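Bifunctional enzyme IspD/IspF (Campylobacter jejuni, PDB 1W55) catalyses two steps of isoprenoid precursor synthesis, transferring the cytidylyl group of CTP to methylerythritol phosphate and later cyclising the phosphorylated product to methylerythritol cyclodiphosphate with release of CMP. Local coordinates at residues Asn18-Lys23 against Ala289-Arg294; Lys23-Leu28 against Ser54-Tyr59; Ile111-Lys116 against Lys179-Glu184. All blocks are in the same frame, centred on the assembly; numbering follows the deposited sequence.

Contact 1 joins the two catalytic regions of the chain, whereas contacts 2 and 3 both lie within the cytidylyltransferase region. Contacts 1 and 2 are neighbours near the centre of the chain, about 11 Å apart between centres, and share K23. Contact 3 lies far off, its centre about 39 Å from that of contact 1 and about 31 Å from that of contact 2. All three are partly buried. In contact 2 buried F25 and R27 meet Y59, by an edge-to-face pair and a weak hydrogen bond; contact 1 is mostly lysine methylenes laid on an aspartate and an arginine; contact 3 sets an exposed lysine on an exposed tryptophan beside buried N113 and V183.

Contact 1 (Asn18-Lys23 against Ala289-Arg294); sequences NTKVKK and AYDKVR
The aliphatic chain of K20 lies across the side chains of D291 and R294, bridging the cytidylyltransferase region and helix 282-295 of the cyclodiphosphate synthase region: an interdomain contact between a loop and a helix. K20 CB sits over the centre of the R294 guanidinium, 3.9 Å from R294 CZ, and the two side chains cross at about a right angle. Beyond CB, bends at chi2 and chi3 (86° and -141°) carry the lysine along the helix to D291, where K20 CD is 3.7 Å from D291 OD1. The charged ends stay further apart, with K20 NZ 4.1 Å from D291 OD2, so the pairing is at most a loose electrostatic attraction and no hydrogen bond crosses the contact. Next to K20, V21 comes up against the R294 carbonyl, V21 CA donating a CA-H...O contact to R294 O at 3.4 Å, with 130° at the hydrogen.

In the second shell, a backbone hydrogen bond between K22 and E295 ties the loop to the end of the same helix. Y290, whose hydroxyl is hydrogen-bonded to the backbone N of L300, probably helps to position the arginine: R294 CD lies 3.6 Å above the plane of the Y290 ring, offset toward the rim.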
ATOM      1  N   ASN A  18      27.064  14.742  11.723  1.00 75.09           N
ATOM      2  CA  ASN A  18      27.593  14.911  10.388  1.00 76.30           C
ATOM      3  C   ASN A  18      28.326  13.732   9.783  1.00 76.39           C
ATOM      4  O   ASN A  18      29.310  13.220  10.319  1.00 77.65           O
ATOM      5  CB  ASN A  18      28.415  16.200  10.286  1.00 77.37           C
ATOM      6  CG  ASN A  18      27.576  17.399   9.849  1.00 79.66           C
ATOM      7  OD1 ASN A  18      26.378  17.495  10.161  1.00 78.76           O
ATOM      8  ND2 ASN A  18      28.210  18.330   9.134  1.00 80.20           N
ATOM      9  N   THR A  19      27.786  13.284   8.663  1.00 75.36           N
ATOM     10  CA  THR A  19      28.585  12.620   7.663  1.00 73.32           C
ATOM     11  C   THR A  19      29.338  13.784   7.006  1.00 70.52           C
ATOM     12  O   THR A  19      29.776  14.701   7.713  1.00 71.13           O
ATOM     13  CB  THR A  19      27.662  11.888   6.706  1.00 73.69           C
ATOM     14  OG1 THR A  19      26.304  12.225   7.024  1.00 73.83           O
ATOM     15  CG2 THR A  19      27.719  10.390   6.994  1.00 75.53           C
ATOM     16  N   LYS A  20      29.503  13.785   5.690  1.00 66.14           N
ATOM     17  CA  LYS A  20      30.005  15.002   5.060  1.00 61.39           C
ATOM     18  C   LYS A  20      28.854  15.993   4.873  1.00 57.04           C
ATOM     19  O   LYS A  20      29.076  17.195   4.793  1.00 57.43           O
ATOM     20  CB  LYS A  20      30.732  14.719   3.744  1.00 63.02           C
ATOM     21  CG  LYS A  20      31.677  15.865   3.294  1.00 65.46           C
ATOM     22  CD  LYS A  20      33.077  15.743   3.920  1.00 68.70           C
ATOM     23  CE  LYS A  20      33.628  17.116   4.323  1.00 71.67           C
ATOM     24  NZ  LYS A  20      34.899  17.024   5.107  1.00 73.42           N
ATOM     25  N   VAL A  21      27.626  15.483   4.840  1.00 50.58           N
ATOM     26  CA  VAL A  21      26.457  16.335   4.653  1.00 46.26           C
ATOM     27  C   VAL A  21      25.978  17.022   5.942  1.00 42.98           C
ATOM     28  O   VAL A  21      25.818  16.385   6.985  1.00 42.54           O
ATOM     29  CB  VAL A  21      25.288  15.600   3.910  1.00 44.96           C
ATOM     30  CG1 VAL A  21      24.735  14.462   4.733  1.00 45.01           C
ATOM     31  CG2 VAL A  21      24.178  16.595   3.537  1.00 43.20           C
ATOM     32  N   LYS A  22      25.772  18.332   5.853  1.00 40.27           N
ATOM     33  CA  LYS A  22      25.145  19.101   6.923  1.00 39.62           C
ATOM     34  C   LYS A  22      23.647  18.818   6.969  1.00 39.06           C
ATOM     35  O   LYS A  22      22.950  18.837   5.935  1.00 36.30           O
ATOM     36  CB  LYS A  22      25.386  20.586   6.727  1.00 40.52           C
ATOM     37  CG  LYS A  22      26.832  21.012   6.960  1.00 42.92           C
ATOM     38  CD  LYS A  22      27.017  22.483   6.613  1.00 44.84           C
ATOM     39  CE  LYS A  22      28.500  22.854   6.498  1.00 51.55           C
ATOM     40  NZ  LYS A  22      28.690  24.241   5.953  1.00 51.80           N
ATOM     41  N   LYS A  23      23.153  18.564   8.176  1.00 39.00           N
ATOM     42  CA  LYS A  23      21.776  18.119   8.349  1.00 39.45           C
ATOM     43  C   LYS A  23      20.731  19.119   7.854  1.00 37.84           C
ATOM     44  O   LYS A  23      19.646  18.721   7.439  1.00 38.70           O
ATOM     45  CB  LYS A  23      21.519  17.650   9.784  1.00 39.69           C
ATOM     46  CG  LYS A  23      21.221  18.748  10.799  1.00 45.60           C
ATOM     47  CD  LYS A  23      20.657  18.118  12.062  1.00 49.46           C
ATOM     48  CE  LYS A  23      21.677  18.119  13.165  1.00 49.83           C
ATOM     49  NZ  LYS A  23      21.409  19.267  14.068  1.00 59.29           N
ATOM     50  N   ALA A 289      36.584  20.603  -3.391  1.00 35.83           N
ATOM     51  CA  ALA A 289      35.421  21.195  -4.051  1.00 34.28           C
ATOM     52  C   ALA A 289      34.202  20.249  -3.975  1.00 33.49           C
ATOM     53  O   ALA A 289      33.089  20.684  -3.700  1.00 34.40           O
ATOM     54  CB  ALA A 289      35.750  21.530  -5.492  1.00 33.41           C
ATOM     55  N   TYR A 290      34.425  18.960  -4.222  1.00 33.60           N
ATOM     56  CA  TYR A 290      33.378  17.954  -4.071  1.00 34.55           C
ATOM     57  C   TYR A 290      32.884  17.840  -2.620  1.00 36.17           C
ATOM     58  O   TYR A 290      31.686  17.631  -2.388  1.00 37.38           O
ATOM     59  CB  TYR A 290      33.836  16.589  -4.600  1.00 33.56           C
ATOM     60  CG  TYR A 290      32.724  15.557  -4.656  1.00 33.88           C
ATOM     61  CD1 TYR A 290      31.442  15.902  -5.115  1.00 28.84           C
ATOM     62  CD2 TYR A 290      32.945  14.245  -4.236  1.00 31.20           C
ATOM     63  CE1 TYR A 290      30.416  14.968  -5.144  1.00 28.71           C
ATOM     64  CE2 TYR A 290      31.923  13.293  -4.278  1.00 30.37           C
ATOM     65  CZ  TYR A 290      30.663  13.666  -4.734  1.00 32.24           C
ATOM     66  OH  TYR A 290      29.647  12.744  -4.776  1.00 31.61           O
ATOM     67  N   ASP A 291      33.793  17.985  -1.652  1.00 35.87           N
ATOM     68  CA  ASP A 291      33.396  18.054  -0.241  1.00 36.71           C
ATOM     69  C   ASP A 291      32.384  19.174  -0.004  1.00 35.90           C
ATOM     70  O   ASP A 291      31.413  18.981   0.725  1.00 37.20           O
ATOM     71  CB  ASP A 291      34.601  18.279   0.682  1.00 36.33           C
ATOM     72  CG  ASP A 291      35.420  17.015   0.920  1.00 44.02           C
ATOM     73  OD1 ASP A 291      34.911  15.893   0.660  1.00 45.71           O
ATOM     74  OD2 ASP A 291      36.596  17.063   1.374  1.00 47.48           O
ATOM     75  N   LYS A 292      32.621  20.344  -0.594  1.00 35.44           N
ATOM     76  CA  LYS A 292      31.671  21.458  -0.484  1.00 37.96           C
ATOM     77  C   LYS A 292      30.284  21.092  -1.013  1.00 36.13           C
ATOM     78  O   LYS A 292      29.270  21.462  -0.427  1.00 37.30           O
ATOM     79  CB  LYS A 292      32.180  22.706  -1.218  1.00 38.79           C
ATOM     80  CG  LYS A 292      33.409  23.337  -0.600  1.00 45.58           C
ATOM     81  CD  LYS A 292      33.109  23.957   0.767  1.00 57.61           C
ATOM     82  CE  LYS A 292      34.396  24.087   1.590  1.00 64.87           C
ATOM     83  NZ  LYS A 292      34.374  25.223   2.560  1.00 66.27           N
ATOM     84  N   VAL A 293      30.266  20.346  -2.113  1.00 35.34           N
ATOM     85  CA  VAL A 293      29.041  19.943  -2.795  1.00 34.18           C
ATOM     86  C   VAL A 293      28.296  18.907  -1.958  1.00 34.28           C
ATOM     87  O   VAL A 293      27.067  18.920  -1.879  1.00 34.90           O
ATOM     88  CB  VAL A 293      29.382  19.400  -4.210  1.00 33.58           C
ATOM     89  CG1 VAL A 293      28.238  18.631  -4.809  1.00 28.62           C
ATOM     90  CG2 VAL A 293      29.832  20.546  -5.123  1.00 31.52           C
ATOM     91  N   ARG A 294      29.042  18.018  -1.322  1.00 34.16           N
ATOM     92  CA  ARG A 294      28.445  17.019  -0.443  1.00 34.55           C
ATOM     93  C   ARG A 294      27.851  17.640   0.832  1.00 35.50           C
ATOM     94  O   ARG A 294      26.859  17.144   1.361  1.00 35.58           O
ATOM     95  CB  ARG A 294      29.475  15.960  -0.088  1.00 35.18           C
ATOM     96  CG  ARG A 294      29.882  15.078  -1.246  1.00 37.31           C
ATOM     97  CD  ARG A 294      31.017  14.135  -0.903  1.00 42.38           C
ATOM     98  NE  ARG A 294      30.553  12.980  -0.137  1.00 50.37           N
ATOM     99  CZ  ARG A 294      31.302  12.278   0.712  1.00 54.82           C
ATOM    100  NH1 ARG A 294      32.576  12.602   0.936  1.00 54.94           N
ATOM    101  NH2 ARG A 294      30.770  11.245   1.345  1.00 51.91           N
TER

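Contact 2 (Lys23-Leu28 against Ser54-Tyr59); sequences KQFLRL and SSNITY
The first torsions bring F25 and Y59 together: chi1 of -53° sets the F25 ring beside its own backbone N, while chi1 of -173° swings the Y59 ring to the far side of its backbone N, and both CB atoms point into the contact. The result is a T-shaped aromatic pair, the edge of Y59 turned to the face of F25, with centroids 5.4 Å apart and planes at 72°. Y59 CD2 makes the nearest approach, 3.8 Å from F25 CE2. On the opposite face of F25, Q24 CG lies 4.1 Å above the ring plane, so the phenyl group is held between the two. N56 ND2 is 4.0 Å from F25 CZ, at the edge of the ring, with the amide nearly perpendicular to it.

The contact packs a 3-10 turn, residues 23-25, and the short strand 27-28 against the start of helix 57-61 in the cytidylyltransferase domain of the GT-A clan. N56 is the N-cap residue of that helix, though its side chain makes no capping bond.

The far end of Y59 is met by R27, which is modelled in two conformers; the bonds that follow belong to one of them and are less certain. R27 NH2 gives a weak but nearly straight hydrogen bond, 3.5 Å long, to Y59 OH. R27 NH1 donates to F25 O at 3.1 Å, close to the guanidinium plane.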
ATOM      1  N   LYS A  23      23.153  18.564   8.176  1.00 39.00           N
ATOM      2  CA  LYS A  23      21.776  18.119   8.349  1.00 39.45           C
ATOM      3  C   LYS A  23      20.731  19.119   7.854  1.00 37.84           C
ATOM      4  O   LYS A  23      19.646  18.721   7.439  1.00 38.70           O
ATOM      5  CB  LYS A  23      21.519  17.650   9.784  1.00 39.69           C
ATOM      6  CG  LYS A  23      21.221  18.748  10.799  1.00 45.60           C
ATOM      7  CD  LYS A  23      20.657  18.118  12.062  1.00 49.46           C
ATOM      8  CE  LYS A  23      21.677  18.119  13.165  1.00 49.83           C
ATOM      9  NZ  LYS A  23      21.409  19.267  14.068  1.00 59.29           N
ATOM     10  N   GLN A  24      21.062  20.404   7.858  1.00 38.32           N
ATOM     11  CA  GLN A  24      20.110  21.418   7.403  1.00 40.28           C
ATOM     12  C   GLN A  24      19.880  21.385   5.888  1.00 39.79           C
ATOM     13  O   GLN A  24      18.876  21.933   5.411  1.00 38.21           O
ATOM     14  CB  GLN A  24      20.481  22.829   7.876  1.00 41.52           C
ATOM     15  CG  GLN A  24      21.965  23.138   7.925  1.00 50.17           C
ATOM     16  CD  GLN A  24      22.595  22.772   9.261  1.00 51.52           C
ATOM     17  OE1 GLN A  24      23.235  21.724   9.377  1.00 50.89           O
ATOM     18  NE2 GLN A  24      22.420  23.636  10.269  1.00 50.16           N
ATOM     19  N   PHE A  25      20.790  20.720   5.159  1.00 37.61           N
ATOM     20  CA  PHE A  25      20.705  20.595   3.707  1.00 35.33           C
ATOM     21  C   PHE A  25      20.343  19.202   3.172  1.00 35.57           C
ATOM     22  O   PHE A  25      20.415  18.982   1.968  1.00 37.55           O
ATOM     23  CB  PHE A  25      21.987  21.117   3.033  1.00 34.53           C
ATOM     24  CG  PHE A  25      22.363  22.505   3.459  1.00 33.98           C
ATOM     25  CD1 PHE A  25      23.598  22.754   4.038  1.00 38.08           C
ATOM     26  CD2 PHE A  25      21.467  23.551   3.322  1.00 34.15           C
ATOM     27  CE1 PHE A  25      23.942  24.028   4.466  1.00 37.79           C
ATOM     28  CE2 PHE A  25      21.796  24.835   3.745  1.00 36.67           C
ATOM     29  CZ  PHE A  25      23.036  25.074   4.313  1.00 41.94           C
ATOM     30  N   LEU A  26      19.971  18.268   4.041  1.00 35.26           N
ATOM     31  CA  LEU A  26      19.332  17.025   3.590  1.00 35.99           C
ATOM     32  C   LEU A  26      18.054  17.370   2.861  1.00 35.39           C
ATOM     33  O   LEU A  26      17.311  18.259   3.310  1.00 36.66           O
ATOM     34  CB  LEU A  26      18.970  16.123   4.763  1.00 34.64           C
ATOM     35  CG  LEU A  26      20.096  15.549   5.619  1.00 39.46           C
ATOM     36  CD1 LEU A  26      19.486  14.873   6.842  1.00 41.71           C
ATOM     37  CD2 LEU A  26      20.970  14.581   4.814  1.00 37.96           C
ATOM     38  N   ARG A  27      17.777  16.682   1.759  1.00 33.50           N
ATOM     39  CA  ARG A  27      16.576  16.988   0.997  0.67 35.86           C
ATOM     40  C   ARG A  27      15.376  16.188   1.472  1.00 35.47           C
ATOM     41  O   ARG A  27      15.434  14.972   1.590  1.00 38.12           O
ATOM     42  CB  ARG A  27      16.802  16.820  -0.520  0.67 36.15           C
ATOM     43  CG  ARG A  27      16.910  18.155  -1.272  0.67 35.39           C
ATOM     44  CD  ARG A  27      17.959  19.119  -0.680  0.67 32.77           C
ATOM     45  NE  ARG A  27      18.230  20.279  -1.522  0.67 30.23           N
ATOM     46  CZ  ARG A  27      19.344  21.006  -1.463  0.67 32.87           C
ATOM     47  NH1 ARG A  27      20.290  20.707  -0.589  0.67 35.32           N
ATOM     48  NH2 ARG A  27      19.509  22.044  -2.276  0.67 35.49           N
ATOM     49  N   LEU A  28      14.298  16.901   1.753  1.00 36.88           N
ATOM     50  CA  LEU A  28      13.018  16.314   2.134  1.00 39.35           C
ATOM     51  C   LEU A  28      12.064  16.761   1.045  1.00 39.92           C
ATOM     52  O   LEU A  28      11.714  17.942   0.967  1.00 41.17           O
ATOM     53  CB  LEU A  28      12.545  16.840   3.504  1.00 39.20           C
ATOM     54  CG  LEU A  28      13.509  16.787   4.703  1.00 41.47           C
ATOM     55  CD1 LEU A  28      12.775  17.109   6.008  1.00 40.74           C
ATOM     56  CD2 LEU A  28      14.252  15.460   4.819  1.00 39.21           C
ATOM     57  N   SER A  54      21.332  31.520  10.776  1.00 36.81           N
ATOM     58  CA  SER A  54      22.021  30.796   9.731  1.00 38.27           C
ATOM     59  C   SER A  54      23.536  31.014   9.768  1.00 39.51           C
ATOM     60  O   SER A  54      24.002  32.082  10.144  1.00 39.87           O
ATOM     61  CB  SER A  54      21.456  31.215   8.365  1.00 36.95           C
ATOM     62  OG  SER A  54      22.050  30.453   7.322  1.00 38.05           O
ATOM     63  N   SER A  55      24.280  29.980   9.376  1.00 42.26           N
ATOM     64  CA  SER A  55      25.728  30.058   9.161  1.00 45.56           C
ATOM     65  C   SER A  55      26.041  30.115   7.670  1.00 48.17           C
ATOM     66  O   SER A  55      27.213  30.118   7.283  1.00 52.01           O
ATOM     67  CB  SER A  55      26.432  28.835   9.753  1.00 43.58           C
ATOM     68  OG  SER A  55      26.401  28.874  11.162  1.00 47.05           O
ATOM     69  N   ASN A  56      24.993  30.124   6.845  1.00 49.46           N
ATOM     70  CA  ASN A  56      25.115  30.143   5.384  1.00 49.06           C
ATOM     71  C   ASN A  56      24.021  31.013   4.768  1.00 47.41           C
ATOM     72  O   ASN A  56      23.190  30.518   3.988  1.00 46.37           O
ATOM     73  CB  ASN A  56      25.000  28.728   4.795  1.00 50.17           C
ATOM     74  CG  ASN A  56      25.761  27.678   5.591  1.00 56.29           C
ATOM     75  OD1 ASN A  56      26.797  27.174   5.150  1.00 60.83           O
ATOM     76  ND2 ASN A  56      25.227  27.314   6.753  1.00 62.74           N
ATOM     77  N   ILE A  57      24.018  32.297   5.122  1.00 45.52           N
ATOM     78  CA  ILE A  57      22.942  33.210   4.727  1.00 46.22           C
ATOM     79  C   ILE A  57      22.829  33.367   3.207  1.00 45.65           C
ATOM     80  O   ILE A  57      21.724  33.323   2.659  1.00 46.54           O
ATOM     81  CB  ILE A  57      23.080  34.593   5.435  1.00 46.05           C
ATOM     82  CG1 ILE A  57      22.793  34.460   6.935  1.00 48.90           C
ATOM     83  CG2 ILE A  57      22.113  35.629   4.828  1.00 46.05           C
ATOM     84  CD1 ILE A  57      22.932  35.764   7.724  1.00 47.81           C
ATOM     85  N   THR A  58      23.974  33.544   2.548  1.00 46.38           N
ATOM     86  CA  THR A  58      24.059  33.750   1.102  1.00 46.14           C
ATOM     87  C   THR A  58      23.362  32.613   0.374  1.00 44.52           C
ATOM     88  O   THR A  58      22.510  32.846  -0.486  1.00 44.71           O
ATOM     89  CB  THR A  58      25.551  33.834   0.647  1.00 48.04           C
ATOM     90  OG1 THR A  58      26.206  34.933   1.301  1.00 50.05           O
ATOM     91  CG2 THR A  58      25.655  34.199  -0.843  1.00 48.12           C
ATOM     92  N   TYR A  59      23.727  31.388   0.740  1.00 41.66           N
ATOM     93  CA  TYR A  59      23.137  30.201   0.155  1.00 39.28           C
ATOM     94  C   TYR A  59      21.631  30.084   0.462  1.00 38.97           C
ATOM     95  O   TYR A  59      20.833  29.855  -0.451  1.00 38.19           O
ATOM     96  CB  TYR A  59      23.900  28.954   0.605  1.00 39.08           C
ATOM     97  CG  TYR A  59      23.462  27.691  -0.099  1.00 42.08           C
ATOM     98  CD1 TYR A  59      23.403  27.622  -1.504  1.00 43.58           C
ATOM     99  CD2 TYR A  59      23.092  26.566   0.631  1.00 41.48           C
ATOM    100  CE1 TYR A  59      22.978  26.458  -2.146  1.00 44.49           C
ATOM    101  CE2 TYR A  59      22.680  25.399  -0.001  1.00 43.45           C
ATOM    102  CZ  TYR A  59      22.625  25.348  -1.381  1.00 46.81           C
ATOM    103  OH  TYR A  59      22.197  24.189  -1.986  1.00 51.78           O
TER

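Contact 3 (Ile111-Lys116 against Lys179-Glu184); sequences IENLDK and KIWFVE
K116 lies over one face of the W181 indole and N113 comes to its pyrrole side, so two residues of the loop 111-116 cover a tryptophan of strand 180-184. K116 CD stands 3.5 Å from the centroid of the W181 six-membered ring and 9° off its normal, a CH-pi contact almost directly over the face. Nearer the backbone, K116 CB is 3.8 Å from W181 CD2. With the indole CG anti to the backbone N (chi1 -171°), the ring extends from the strand toward this loop.

The N113 amide is turned 29° from the indole plane and approaches obliquely, placing N113 CB 3.6 Å from W181 CD1. N113 ND2 passes 3.6 Å from V183 CG2 and is hydrogen-bonded to R109 O of helix 104-111; N113 OD1 accepts a 3.0 Å bond from K116 NZ. A type I turn from I111 to L114 carries N113 at its third position. The contact thus joins the connection between helix 104-111 and strand 119-124 to strand 180-184, which pairs in parallel with 119-124.

With ND2 and OD1 both bonded, the rotation of the N113 amide is probably fixed; the lysine ammonium, drawn back toward OD1, leaves its methylenes to cover the indole, and its charge would probably polarise the amide carbonyl.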
ATOM      1  N   ILE A 111      -0.572  26.939  21.896  1.00 54.37           N
ATOM      2  CA  ILE A 111      -1.289  28.187  21.684  1.00 58.59           C
ATOM      3  C   ILE A 111      -2.480  28.357  22.650  1.00 60.04           C
ATOM      4  O   ILE A 111      -2.687  29.443  23.195  1.00 59.79           O
ATOM      5  CB  ILE A 111      -1.682  28.312  20.186  1.00 58.64           C
ATOM      6  CG1 ILE A 111      -0.684  29.219  19.458  1.00 59.98           C
ATOM      7  CG2 ILE A 111      -3.129  28.782  19.995  1.00 61.06           C
ATOM      8  CD1 ILE A 111      -0.615  30.652  19.993  1.00 59.84           C
ATOM      9  N   GLU A 112      -3.220  27.273  22.892  1.00 61.89           N
ATOM     10  CA  GLU A 112      -4.376  27.304  23.797  1.00 63.79           C
ATOM     11  C   GLU A 112      -4.001  27.583  25.256  1.00 63.88           C
ATOM     12  O   GLU A 112      -4.866  27.912  26.070  1.00 64.11           O
ATOM     13  CB  GLU A 112      -5.199  26.011  23.682  1.00 64.40           C
ATOM     14  CG  GLU A 112      -4.507  24.759  24.206  1.00 68.89           C
ATOM     15  CD  GLU A 112      -5.411  23.535  24.247  1.00 75.74           C
ATOM     16  OE1 GLU A 112      -5.568  22.955  25.347  1.00 79.35           O
ATOM     17  OE2 GLU A 112      -5.951  23.139  23.186  1.00 77.32           O
ATOM     18  N   ASN A 113      -2.712  27.460  25.573  1.00 63.53           N
ATOM     19  CA  ASN A 113      -2.213  27.677  26.930  1.00 62.34           C
ATOM     20  C   ASN A 113      -1.367  28.937  27.083  1.00 62.08           C
ATOM     21  O   ASN A 113      -0.706  29.137  28.103  1.00 61.50           O
ATOM     22  CB  ASN A 113      -1.447  26.451  27.410  1.00 62.30           C
ATOM     23  CG  ASN A 113      -2.354  25.272  27.650  1.00 63.03           C
ATOM     24  OD1 ASN A 113      -3.135  25.261  28.605  1.00 64.44           O
ATOM     25  ND2 ASN A 113      -2.273  24.274  26.776  1.00 60.35           N
ATOM     26  N   LEU A 114      -1.442  29.799  26.077  1.00 62.71           N
ATOM     27  CA  LEU A 114      -0.634  31.011  25.988  1.00 64.50           C
ATOM     28  C   LEU A 114      -0.593  31.889  27.239  1.00 65.92           C
ATOM     29  O   LEU A 114       0.467  32.417  27.586  1.00 66.99           O
ATOM     30  CB  LEU A 114      -1.091  31.846  24.787  1.00 64.86           C
ATOM     31  CG  LEU A 114      -0.129  32.899  24.232  1.00 65.75           C
ATOM     32  CD1 LEU A 114       1.264  32.324  24.063  1.00 62.90           C
ATOM     33  CD2 LEU A 114      -0.651  33.450  22.918  1.00 65.27           C
ATOM     34  N   ASP A 115      -1.735  32.048  27.906  1.00 66.12           N
ATOM     35  CA  ASP A 115      -1.840  32.973  29.035  1.00 66.16           C
ATOM     36  C   ASP A 115      -1.506  32.353  30.395  1.00 64.72           C
ATOM     37  O   ASP A 115      -1.473  33.059  31.408  1.00 65.64           O
ATOM     38  CB  ASP A 115      -3.235  33.616  29.076  1.00 67.57           C
ATOM     39  CG  ASP A 115      -3.556  34.410  27.815  1.00 71.67           C
ATOM     40  OD1 ASP A 115      -2.713  35.228  27.375  1.00 75.81           O
ATOM     41  OD2 ASP A 115      -4.635  34.281  27.196  1.00 76.97           O
ATOM     42  N   LYS A 116      -1.244  31.050  30.415  1.00 62.39           N
ATOM     43  CA  LYS A 116      -0.991  30.329  31.667  1.00 60.76           C
ATOM     44  C   LYS A 116       0.360  30.629  32.331  1.00 58.53           C
ATOM     45  O   LYS A 116       0.509  30.413  33.533  1.00 58.87           O
ATOM     46  CB  LYS A 116      -1.150  28.811  31.471  1.00 61.15           C
ATOM     47  CG  LYS A 116      -2.567  28.373  31.108  1.00 64.52           C
ATOM     48  CD  LYS A 116      -3.083  27.268  32.025  1.00 68.43           C
ATOM     49  CE  LYS A 116      -4.566  26.952  31.774  1.00 70.81           C
ATOM     50  NZ  LYS A 116      -4.935  26.854  30.322  1.00 70.29           N
ATOM     51  N   LYS A 179       7.623  31.820  35.072  1.00 51.30           N
ATOM     52  CA  LYS A 179       6.832  30.592  35.199  1.00 52.09           C
ATOM     53  C   LYS A 179       6.740  29.836  33.876  1.00 49.86           C
ATOM     54  O   LYS A 179       6.592  30.442  32.813  1.00 49.99           O
ATOM     55  CB  LYS A 179       5.414  30.899  35.719  1.00 53.25           C
ATOM     56  CG  LYS A 179       5.374  31.819  36.951  1.00 59.80           C
ATOM     57  CD  LYS A 179       5.132  31.041  38.250  1.00 68.64           C
ATOM     58  CE  LYS A 179       5.901  31.648  39.423  1.00 71.71           C
ATOM     59  NZ  LYS A 179       7.226  30.985  39.604  1.00 75.62           N
ATOM     60  N   ILE A 180       6.816  28.513  33.965  1.00 48.64           N
ATOM     61  CA  ILE A 180       6.740  27.626  32.815  1.00 47.49           C
ATOM     62  C   ILE A 180       5.460  26.798  32.844  1.00 47.95           C
ATOM     63  O   ILE A 180       5.097  26.249  33.881  1.00 48.37           O
ATOM     64  CB  ILE A 180       7.965  26.668  32.789  1.00 47.60           C
ATOM     65  CG1 ILE A 180       9.265  27.405  33.169  1.00 44.81           C
ATOM     66  CG2 ILE A 180       8.068  25.936  31.418  1.00 45.45           C
ATOM     67  CD1 ILE A 180       9.684  28.493  32.207  1.00 39.12           C
ATOM     68  N   TRP A 181       4.786  26.710  31.703  1.00 47.51           N
ATOM     69  CA  TRP A 181       3.682  25.775  31.526  1.00 47.57           C
ATOM     70  C   TRP A 181       4.147  24.608  30.634  1.00 47.13           C
ATOM     71  O   TRP A 181       4.609  24.818  29.504  1.00 45.90           O
ATOM     72  CB  TRP A 181       2.453  26.477  30.928  1.00 47.30           C
ATOM     73  CG  TRP A 181       1.222  25.612  30.925  1.00 53.25           C
ATOM     74  CD1 TRP A 181       0.714  24.913  29.867  1.00 57.26           C
ATOM     75  CD2 TRP A 181       0.362  25.330  32.036  1.00 58.64           C
ATOM     76  NE1 TRP A 181      -0.411  24.220  30.246  1.00 60.47           N
ATOM     77  CE2 TRP A 181      -0.652  24.458  31.574  1.00 62.45           C
ATOM     78  CE3 TRP A 181       0.340  25.731  33.382  1.00 63.09           C
ATOM     79  CZ2 TRP A 181      -1.678  23.979  32.407  1.00 63.04           C
ATOM     80  CZ3 TRP A 181      -0.682  25.255  34.212  1.00 64.70           C
ATOM     81  CH2 TRP A 181      -1.675  24.387  33.718  1.00 63.41           C
ATOM     82  N   PHE A 182       4.048  23.391  31.166  1.00 45.62           N
ATOM     83  CA  PHE A 182       4.436  22.191  30.433  1.00 46.04           C
ATOM     84  C   PHE A 182       3.239  21.546  29.735  1.00 47.37           C
ATOM     85  O   PHE A 182       2.197  21.306  30.343  1.00 47.82           O
ATOM     86  CB  PHE A 182       5.135  21.184  31.349  1.00 44.99           C
ATOM     87  CG  PHE A 182       6.401  21.712  31.968  1.00 46.46           C
ATOM     88  CD1 PHE A 182       6.387  22.262  33.253  1.00 43.37           C
ATOM     89  CD2 PHE A 182       7.606  21.680  31.263  1.00 45.07           C
ATOM     90  CE1 PHE A 182       7.555  22.767  33.831  1.00 43.55           C
ATOM     91  CE2 PHE A 182       8.776  22.183  31.833  1.00 44.77           C
ATOM     92  CZ  PHE A 182       8.746  22.726  33.129  1.00 42.83           C
ATOM     93  N   VAL A 183       3.407  21.275  28.447  1.00 47.09           N
ATOM     94  CA  VAL A 183       2.366  20.680  27.624  1.00 47.80           C
ATOM     95  C   VAL A 183       2.922  19.333  27.170  1.00 47.16           C
ATOM     96  O   VAL A 183       4.133  19.207  26.995  1.00 48.15           O
ATOM     97  CB  VAL A 183       2.044  21.642  26.437  1.00 48.55           C
ATOM     98  CG1 VAL A 183       2.007  20.934  25.094  1.00 47.99           C
ATOM     99  CG2 VAL A 183       0.772  22.413  26.702  1.00 46.53           C
ATOM    100  N   GLU A 184       2.076  18.319  27.010  1.00 45.57           N
ATOM    101  CA  GLU A 184       2.571  17.008  26.559  1.00 44.47           C
ATOM    102  C   GLU A 184       3.224  17.120  25.171  1.00 43.67           C
ATOM    103  O   GLU A 184       2.677  17.765  24.273  1.00 42.81           O
ATOM    104  CB  GLU A 184       1.449  15.953  26.581  1.00 44.78           C
ATOM    105  CG  GLU A 184       1.736  14.658  25.814  1.00 46.26           C
ATOM    106  CD  GLU A 184       2.579  13.638  26.584  1.00 51.93           C
ATOM    107  OE1 GLU A 184       3.066  13.925  27.700  1.00 51.66           O
ATOM    108  OE2 GLU A 184       2.754  12.518  26.063  1.00 57.02           O
TER